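Local coordinates for ABC-type transport system, sugar-family extracellular solute-binding protein (Peptoclostridium difficile 630, PDB 6HNI) that binds tyrosine between its two lobes, probably as the substrate-binding lipoprotein of an ABC-type importer, and has adhesive properties, at residues K190-T193 with E197-Q200. The protein carries 1 engineered substitution. Numbering follows the deposited sequence.
Sequences KGIT and EVNQ
Glu197 reaches back to the end of strand 186-192, where its OE2 accepts a nearly straight hydrogen bond from Thr193 N (2.8 Å, 165° at the hydrogen). The donor meets the syn side of OE2 but lies 33° out of the carboxylate plane. OE2 also takes a hydrogen bond from Thr194 OG1 in the intervening loop, so two donors grip one oxygen. The other oxygen is served by a water, which donates to Glu197 OE1 (2.6 Å) and is hydrogen-bonded to Thr193 OG1 (2.9 Å). With CG anti to its own carbonyl carbon (chi1 -65°) and the chain extended beyond it, Glu197 runs past Ile192 in the opposite direction, laying CB against Ile192 CG2 at 3.8 Å.

The tightly packed part is apolar. Ile192 points CD1 at Val198 CG2 (3.8 Å), and both residues rest on Met161 of the neighbouring strand 157-163; Val198 continues inward onto Ile226 and Val227 of helix 224-233. At Lys190 and Gln200 the contact is looser. Lys190, bent at chi2, crosses Gln200 at about a right angle, and Lys190 CE and NZ each come only to 3.7 Å from Gln200 OE1, on an exposed flank of the helix. Lys190 NZ stays 6.4 Å from Glu197 OE1, an attraction across space at most.

The strand, short loop and following helix form the first half of a beta-alpha-beta crossover that leaves the outermost strand of the parallel sheet and passes over strand 157-163 to strand 211-214, as in the Rossmann-like lobes of periplasmic-binding-protein folds.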
loop_
_atom_site.group_PDB
_atom_site.type_symbol
_atom_site.label_atom_id
_atom_site.label_comp_id
_atom_site.label_asym_id
_atom_site.label_seq_id
_atom_site.Cartn_x
_atom_site.Cartn_y
_atom_site.Cartn_z
ATOM N N LYS A 190 -10.815 15.037 -2.966
ATOM C CA LYS A 190 -9.817 16.086 -2.868
ATOM C C LYS A 190 -8.497 15.549 -3.418
ATOM O O LYS A 190 -7.724 14.872 -2.731
ATOM C CB LYS A 190 -9.691 16.594 -1.438
ATOM C CG LYS A 190 -8.737 17.752 -1.234
ATOM C CD LYS A 190 -9.202 18.983 -1.998
ATOM C CE LYS A 190 -8.358 20.228 -1.686
ATOM N NZ LYS A 190 -8.531 21.330 -2.673
ATOM N N GLY A 191 -8.269 15.813 -4.692
ATOM C CA GLY A 191 -7.038 15.470 -5.344
ATOM C C GLY A 191 -5.937 16.445 -5.019
ATOM O O GLY A 191 -6.123 17.668 -5.194
ATOM N N ILE A 192 -4.798 15.918 -4.559
ATOM C CA ILE A 192 -3.591 16.708 -4.297
ATOM C C ILE A 192 -2.375 16.087 -5.000
ATOM O O ILE A 192 -2.475 14.985 -5.564
ATOM C CB ILE A 192 -3.346 16.824 -2.780
ATOM C CG1 ILE A 192 -3.045 15.428 -2.169
ATOM C CG2 ILE A 192 -4.523 17.545 -2.090
ATOM C CD1 ILE A 192 -2.546 15.493 -0.759
ATOM N N THR A 193 -1.247 16.793 -5.001
ATOM C CA THR A 193 -0.010 16.296 -5.602
ATOM C C THR A 193 1.205 16.434 -4.731
ATOM O O THR A 193 2.228 15.864 -5.089
ATOM C CB THR A 193 0.313 16.969 -6.954
ATOM O OG1 THR A 193 0.384 18.372 -6.777
ATOM C CG2 THR A 193 -0.726 16.649 -7.987
ATOM N N GLU A 197 0.058 20.209 0.498
ATOM C CA GLU A 197 -1.386 20.363 0.305
ATOM C C GLU A 197 -2.238 19.598 1.264
ATOM O O GLU A 197 -3.431 19.757 1.245
ATOM C CB GLU A 197 -1.797 19.981 -1.116
ATOM C CG GLU A 197 -1.264 20.849 -2.226
ATOM C CD GLU A 197 -1.490 20.248 -3.596
ATOM O OE1 GLU A 197 -2.344 20.702 -4.366
ATOM O OE2 GLU A 197 -0.805 19.311 -3.940
ATOM N N VAL A 198 -1.668 18.733 2.104
ATOM C CA VAL A 198 -2.461 17.892 2.981
ATOM C C VAL A 198 -3.308 18.720 3.968
ATOM O O VAL A 198 -4.502 18.424 4.144
ATOM C CB VAL A 198 -1.561 16.873 3.718
ATOM C CG1 VAL A 198 -2.285 16.164 4.854
ATOM C CG2 VAL A 198 -1.034 15.852 2.701
ATOM N N ASN A 199 -2.703 19.730 4.606
ATOM C CA ASN A 199 -3.405 20.489 5.653
ATOM C C ASN A 199 -4.689 21.089 5.110
ATOM O O ASN A 199 -5.802 20.831 5.638
ATOM C CB ASN A 199 -2.495 21.561 6.200
ATOM C CG ASN A 199 -3.085 22.279 7.417
ATOM O OD1 ASN A 199 -4.224 22.764 7.358
ATOM N ND2 ASN A 199 -2.345 22.313 8.532
ATOM N N GLN A 200 -4.570 21.834 4.022
ATOM C CA GLN A 200 -5.765 22.514 3.491
ATOM C C GLN A 200 -6.745 21.494 2.869
ATOM O O GLN A 200 -7.957 21.688 2.878
ATOM C CB GLN A 200 -5.328 23.538 2.475
ATOM C CG GLN A 200 -6.435 24.468 2.042
ATOM C CD GLN A 200 -7.288 23.873 0.963
ATOM O OE1 GLN A 200 -6.840 22.982 0.221
ATOM N NE2 GLN A 200 -8.537 24.388 0.839
HETATM O O HOH W 1 -2.110 19.814 -6.753
#